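Long-range contacts in projannalysin (Methanocaldococcus jannaschii, PDB 4JIX), which is the zymogen of a minimal zinc-dependent metallopeptidase, probably a gluzincin that hydrolyses peptide bonds once activated: residues D14-I19 against Y67-E72; E27-E32 against K48-N53. The protein carries 1 engineered substitution. One frame throughout, in Å; residues are numbered along the deposited sequence.

Interaction 1 is buried between helices 12-22 and 62-78, and one face of the strands of interaction 2 (Ile31, Leu50), with Ile29 just before them, packs on it. Their centres are 11 Å apart, and both strands of interaction 2 lie in the part of the chain that runs between the two helices of interaction 1. Val16 is a main link, its CG1 lying 3.8 Å from Ile29 CD1 and 3.9 Å from Ile31 CD1. Leu50 is the other, with CD1 3.6 Å from Glu72 CB. Glu72 follows the zinc ligand His71 in what appears to be an HExxH motif, and the nearest atom of the Leu50 side chain is about 11 Å from the zinc ion.

Interaction 1 (D14-I19 against Y67-E72); sequences DIVNEI and YIILHE. With ZN (zinc ion), chain C.
Ile69 and Ile19 each hold CG2 anti to the backbone N, with CG1 anti to the carbonyl carbon (chi1 -65° and -67°), and these torsions set their branches between two helices of the minigluzincin fold. The segments 14-19 and 67-72 cross at -45°, their axes 9.9 Å apart, a separation suited to interdigitating aliphatic side chains. Ile69 contributes the largest share of the contact, meeting all three touching residues of 14-19. Its CG2 meets Ile19 CD1 at 3.6 Å, while its CD1 reaches Ile15 CG2 at 3.8 Å and also touches Val16 CG2. Ile19 spans two residues of the other helix, since its CG2 packs on Leu70 CD1 at 4.0 Å, the two side chains crossing at about a right angle. Branched aliphatic residues suit this place: all five are buried, and the two branches of Ile69 and of Ile19 each reach different partners. Leu50 and Leu52 of strand 49-53 also pack on Ile69. His71 and Glu72 of the apparent HExxH motif take no part in this packing, although they share its helix. His71 CG is anti to the backbone N, on the far side of the helix from this packing; His71 NE2 binds the zinc ion at 2.1 Å, together with His75 and His83.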
loop_
_atom_site.group_PDB
_atom_site.type_symbol
_atom_site.label_atom_id
_atom_site.label_comp_id
_atom_site.label_asym_id
_atom_site.label_seq_id
_atom_site.Cartn_x
_atom_site.Cartn_y
_atom_site.Cartn_z
ATOM N N ASP A 14 17.725 12.458 -5.236
ATOM C CA ASP A 14 17.461 12.971 -6.585
ATOM C C ASP A 14 15.967 12.929 -6.910
ATOM O O ASP A 14 15.471 13.861 -7.551
ATOM C CB ASP A 14 18.257 12.192 -7.647
ATOM C CG ASP A 14 19.769 12.331 -7.558
ATOM O OD1 ASP A 14 20.478 11.464 -8.122
ATOM O OD2 ASP A 14 20.245 13.331 -6.969
ATOM N N ILE A 15 15.248 11.860 -6.477
ATOM C CA ILE A 15 13.806 11.746 -6.692
ATOM C C ILE A 15 13.107 12.902 -5.943
ATOM O O ILE A 15 12.247 13.583 -6.516
ATOM C CB ILE A 15 13.235 10.352 -6.271
ATOM C CG1 ILE A 15 13.929 9.185 -7.043
ATOM C CG2 ILE A 15 11.707 10.316 -6.451
ATOM C CD1 ILE A 15 13.613 7.730 -6.495
ATOM N N VAL A 16 13.486 13.120 -4.666
ATOM C CA VAL A 16 12.930 14.188 -3.821
ATOM C C VAL A 16 13.180 15.565 -4.468
ATOM O O VAL A 16 12.227 16.328 -4.630
ATOM C CB VAL A 16 13.459 14.139 -2.356
ATOM C CG1 VAL A 16 12.925 15.316 -1.536
ATOM C CG2 VAL A 16 13.084 12.819 -1.681
ATOM N N ASN A 17 14.439 15.862 -4.865
ATOM C CA ASN A 17 14.811 17.161 -5.432
ATOM C C ASN A 17 14.068 17.472 -6.735
ATOM O O ASN A 17 13.654 18.612 -6.922
ATOM C CB ASN A 17 16.333 17.276 -5.623
ATOM C CG ASN A 17 17.057 17.371 -4.297
ATOM O OD1 ASN A 17 16.470 17.674 -3.262
ATOM N ND2 ASN A 17 18.337 17.091 -4.279
ATOM N N GLU A 18 13.844 16.462 -7.591
ATOM C CA GLU A 18 13.113 16.614 -8.849
ATOM C C GLU A 18 11.651 17.037 -8.593
ATOM O O GLU A 18 11.118 17.874 -9.320
ATOM C CB GLU A 18 13.163 15.307 -9.655
ATOM C CG GLU A 18 14.456 15.135 -10.438
ATOM C CD GLU A 18 14.719 13.769 -11.053
ATOM O OE1 GLU A 18 13.842 12.881 -10.955
ATOM O OE2 GLU A 18 15.816 13.589 -11.632
ATOM N N ILE A 19 11.025 16.483 -7.542
ATOM C CA ILE A 19 9.639 16.804 -7.158
ATOM C C ILE A 19 9.585 18.211 -6.542
ATOM O O ILE A 19 8.697 18.988 -6.897
ATOM C CB ILE A 19 9.030 15.714 -6.238
ATOM C CG1 ILE A 19 8.868 14.393 -7.031
ATOM C CG2 ILE A 19 7.675 16.149 -5.631
ATOM C CD1 ILE A 19 8.804 13.094 -6.163
ATOM N N TYR A 67 5.583 8.690 -6.726
ATOM C CA TYR A 67 4.174 8.911 -6.390
ATOM C C TYR A 67 3.980 9.174 -4.888
ATOM O O TYR A 67 3.194 10.055 -4.518
ATOM C CB TYR A 67 3.312 7.698 -6.812
ATOM C CG TYR A 67 1.824 7.950 -6.639
ATOM C CD1 TYR A 67 1.077 8.558 -7.649
ATOM C CD2 TYR A 67 1.173 7.626 -5.447
ATOM C CE1 TYR A 67 -0.281 8.831 -7.480
ATOM C CE2 TYR A 67 -0.187 7.891 -5.269
ATOM C CZ TYR A 67 -0.910 8.485 -6.294
ATOM O OH TYR A 67 -2.246 8.764 -6.129
ATOM N N ILE A 68 4.662 8.377 -4.042
ATOM C CA ILE A 68 4.597 8.441 -2.577
ATOM C C ILE A 68 5.143 9.804 -2.101
ATOM O O ILE A 68 4.496 10.470 -1.295
ATOM C CB ILE A 68 5.390 7.240 -1.966
ATOM C CG1 ILE A 68 4.622 5.899 -2.136
ATOM C CG2 ILE A 68 5.759 7.473 -0.498
ATOM C CD1 ILE A 68 5.573 4.613 -1.967
ATOM N N ILE A 69 6.334 10.192 -2.592
ATOM C CA ILE A 69 6.986 11.455 -2.232
ATOM C C ILE A 69 6.135 12.623 -2.738
ATOM O O ILE A 69 5.967 13.599 -2.006
ATOM C CB ILE A 69 8.448 11.516 -2.757
ATOM C CG1 ILE A 69 9.330 10.443 -2.071
ATOM C CG2 ILE A 69 9.059 12.923 -2.559
ATOM C CD1 ILE A 69 10.632 10.076 -2.861
ATOM N N LEU A 70 5.614 12.531 -3.990
ATOM C CA LEU A 70 4.734 13.544 -4.583
ATOM C C LEU A 70 3.523 13.782 -3.680
ATOM O O LEU A 70 3.164 14.933 -3.451
ATOM C CB LEU A 70 4.261 13.123 -5.987
ATOM C CG LEU A 70 3.329 14.090 -6.746
ATOM C CD1 LEU A 70 4.035 15.421 -7.129
ATOM C CD2 LEU A 70 2.744 13.422 -7.997
ATOM N N HIS A 71 2.910 12.708 -3.162
ATOM C CA HIS A 71 1.762 12.839 -2.256
ATOM C C HIS A 71 2.123 13.720 -1.041
ATOM O O HIS A 71 1.410 14.674 -0.745
ATOM C CB HIS A 71 1.259 11.454 -1.767
ATOM C CG HIS A 71 0.031 11.550 -0.900
ATOM N ND1 HIS A 71 -1.236 11.356 -1.419
ATOM C CD2 HIS A 71 -0.077 11.863 0.413
ATOM C CE1 HIS A 71 -2.074 11.515 -0.401
ATOM N NE2 HIS A 71 -1.422 11.861 0.719
ATOM N N GLU A 72 3.216 13.393 -0.345
ATOM C CA GLU A 72 3.612 14.153 0.855
ATOM C C GLU A 72 3.946 15.609 0.561
ATOM O O GLU A 72 3.670 16.489 1.381
ATOM C CB GLU A 72 4.848 13.524 1.519
ATOM C CG GLU A 72 4.757 12.027 1.744
ATOM C CD GLU A 72 3.605 11.587 2.614
ATOM O OE1 GLU A 72 3.056 12.424 3.364
ATOM O OE2 GLU A 72 3.217 10.406 2.503
HETATM ZN ZN ZN C . -2.278 12.541 2.492
HETATM O O HOH W 1 -2.865 10.496 2.974
#

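Interaction 2 (E27-E32 against K48-N53); sequences ESINIE and KTLRLN. With SO4 (sulfate ion), chain E.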
loop_
_atom_site.group_PDB
_atom_site.type_symbol
_atom_site.label_atom_id
_atom_site.label_comp_id
_atom_site.label_asym_id
_atom_site.label_seq_id
_atom_site.Cartn_x
_atom_site.Cartn_y
_atom_site.Cartn_z
ATOM N N GLU A 27 11.248 25.870 0.025
ATOM C CA GLU A 27 11.459 25.760 1.459
ATOM C C GLU A 27 12.337 24.553 1.687
ATOM O O GLU A 27 12.170 23.538 1.009
ATOM C CB GLU A 27 10.129 25.629 2.225
ATOM C CG GLU A 27 9.421 26.954 2.414
ATOM C CD GLU A 27 8.056 26.778 3.038
ATOM O OE1 GLU A 27 7.108 26.408 2.307
ATOM O OE2 GLU A 27 7.951 26.943 4.274
ATOM N N SER A 28 13.271 24.660 2.625
ATOM C CA SER A 28 14.177 23.570 2.975
ATOM C C SER A 28 13.422 22.440 3.691
ATOM O O SER A 28 12.491 22.709 4.450
ATOM C CB SER A 28 15.289 24.103 3.881
ATOM O OG SER A 28 16.568 23.650 3.485
ATOM N N ILE A 29 13.790 21.181 3.428
ATOM C CA ILE A 29 13.175 20.046 4.127
ATOM C C ILE A 29 14.268 19.095 4.622
ATOM O O ILE A 29 15.404 19.117 4.130
ATOM C CB ILE A 29 12.103 19.275 3.296
ATOM C CG1 ILE A 29 12.691 18.623 2.020
ATOM C CG2 ILE A 29 10.878 20.132 2.997
ATOM C CD1 ILE A 29 11.882 17.373 1.502
ATOM N N ASN A 30 13.916 18.277 5.604
ATOM C CA ASN A 30 14.771 17.219 6.112
ATOM C C ASN A 30 14.251 15.919 5.536
ATOM O O ASN A 30 13.039 15.771 5.379
ATOM C CB ASN A 30 14.767 17.196 7.649
ATOM C CG ASN A 30 15.280 18.480 8.238
ATOM O OD1 ASN A 30 16.440 18.853 8.047
ATOM N ND2 ASN A 30 14.407 19.209 8.921
ATOM N N ILE A 31 15.147 14.997 5.183
ATOM C CA ILE A 31 14.761 13.683 4.661
ATOM C C ILE A 31 15.252 12.632 5.649
ATOM O O ILE A 31 16.449 12.578 5.937
ATOM C CB ILE A 31 15.289 13.414 3.224
ATOM C CG1 ILE A 31 14.924 14.554 2.251
ATOM C CG2 ILE A 31 14.796 12.045 2.707
ATOM C CD1 ILE A 31 15.808 14.621 1.027
ATOM N N GLU A 32 14.329 11.819 6.182
ATOM C CA GLU A 32 14.659 10.749 7.124
ATOM C C GLU A 32 14.233 9.406 6.545
ATOM O O GLU A 32 13.043 9.182 6.333
ATOM C CB GLU A 32 13.980 10.971 8.488
ATOM C CG GLU A 32 14.677 11.942 9.412
ATOM C CD GLU A 32 14.113 11.985 10.823
ATOM O OE1 GLU A 32 13.226 11.162 11.150
ATOM O OE2 GLU A 32 14.571 12.844 11.608
ATOM N N LYS A 48 9.341 20.034 9.259
ATOM C CA LYS A 48 9.537 20.047 7.792
ATOM C C LYS A 48 10.364 18.811 7.407
ATOM O O LYS A 48 11.376 18.909 6.717
ATOM C CB LYS A 48 10.178 21.370 7.311
ATOM C CG LYS A 48 9.143 22.457 7.059
ATOM C CD LYS A 48 9.618 23.843 7.480
ATOM C CE LYS A 48 8.561 24.910 7.262
ATOM N NZ LYS A 48 7.336 24.697 8.094
ATOM N N THR A 49 9.946 17.644 7.921
ATOM C CA THR A 49 10.665 16.396 7.702
ATOM C C THR A 49 9.837 15.426 6.890
ATOM O O THR A 49 8.732 15.044 7.294
ATOM C CB THR A 49 11.074 15.783 9.055
ATOM O OG1 THR A 49 11.921 16.701 9.735
ATOM C CG2 THR A 49 11.777 14.443 8.919
ATOM N N LEU A 50 10.399 14.993 5.764
ATOM C CA LEU A 50 9.806 13.954 4.940
ATOM C C LEU A 50 10.362 12.644 5.487
ATOM O O LEU A 50 11.589 12.487 5.529
ATOM C CB LEU A 50 10.167 14.175 3.445
ATOM C CG LEU A 50 9.804 13.048 2.453
ATOM C CD1 LEU A 50 8.303 12.939 2.264
ATOM C CD2 LEU A 50 10.445 13.288 1.098
ATOM N N ARG A 51 9.491 11.752 5.994
ATOM C CA ARG A 51 9.939 10.461 6.532
ATOM C C ARG A 51 9.581 9.355 5.556
ATOM O O ARG A 51 8.448 9.302 5.081
ATOM C CB ARG A 51 9.354 10.172 7.927
ATOM C CG ARG A 51 9.933 11.088 8.989
ATOM C CD ARG A 51 9.650 10.645 10.414
ATOM N NE ARG A 51 10.448 11.426 11.368
ATOM C CZ ARG A 51 10.089 12.609 11.866
ATOM N NH1 ARG A 51 8.925 13.155 11.530
ATOM N NH2 ARG A 51 10.889 13.250 12.709
ATOM N N LEU A 52 10.562 8.513 5.215
ATOM C CA LEU A 52 10.354 7.420 4.260
ATOM C C LEU A 52 10.790 6.108 4.870
ATOM O O LEU A 52 11.858 6.041 5.484
ATOM C CB LEU A 52 11.118 7.674 2.940
ATOM C CG LEU A 52 10.775 8.965 2.167
ATOM C CD1 LEU A 52 11.792 9.220 1.069
ATOM C CD2 LEU A 52 9.366 8.916 1.572
ATOM N N ASN A 53 9.961 5.068 4.714
ATOM C CA ASN A 53 10.255 3.746 5.243
ATOM C C ASN A 53 11.466 3.163 4.506
ATOM O O ASN A 53 11.472 3.080 3.274
ATOM C CB ASN A 53 9.032 2.850 5.124
ATOM C CG ASN A 53 9.248 1.432 5.565
ATOM O OD1 ASN A 53 9.988 0.659 4.944
ATOM N ND2 ASN A 53 8.544 1.048 6.604
HETATM S S SO4 E . 8.288 15.452 14.409
HETATM O O1 SO4 E . 9.239 15.583 13.304
HETATM O O2 SO4 E . 7.285 16.512 14.329
HETATM O O3 SO4 E . 7.625 14.156 14.322
HETATM O O4 SO4 E . 9.000 15.539 15.685
HETATM O O HOH W 2 13.990 16.006 11.756
#
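Strands 30-32 and 49-53 run parallel, 17° apart, Asn30 pairing with Thr49, Ile31 with Leu50 and Glu32 with Arg51. Four nearly straight backbone hydrogen bonds join them: Asn30 N to Lys48 O, Leu50 N to Asn30 O, Glu32 N to Leu50 O, and Leu52 N to Glu32 O. On the face they share with Thr49, the Glu32 and Arg51 side chains run alongside each other in the same direction, a partly exposed acid and base long enough to pair across the strands. Their salt bridge joins Arg51 NE to Glu32 OE1 at 2.8 Å; NE meets the oxygen from above the carboxylate plane, and the flat groups are turned 77° apart. Thr49 CG2 sits 3.9 Å above the centre of the guanidinium, so a small branched residue both covers that face and touches Glu32 CG. Arg51 NH1 and NH2 both donate to O1 of a sulfate, probably from the crystallisation liquor, at 3.0 and 2.9 Å; Thr47 and Ser44 also hold it. An alanine in place of Arg51 would probably leave the Glu32 carboxylate without its charged mate and freer to turn. A water bridges Glu32 OE2 and Thr49 OG1, which is also hydrogen-bonded to Thr47. Ile31 and Leu50 turn to the helices, as befits apolar residues; just before the strand, Ile29 CD1 lies 4.1 Å from Leu50 CB, with Val16 and Phe76 against Ile29. Lys48 and Thr49 both oppose Ser44 in a G1 beta bulge beside antiparallel strand 41-44. The small mixed sheet, strand 49-53 central, packs on helices 12-22 and zinc-binding 62-78, consistent with gluzincin metallopeptidases.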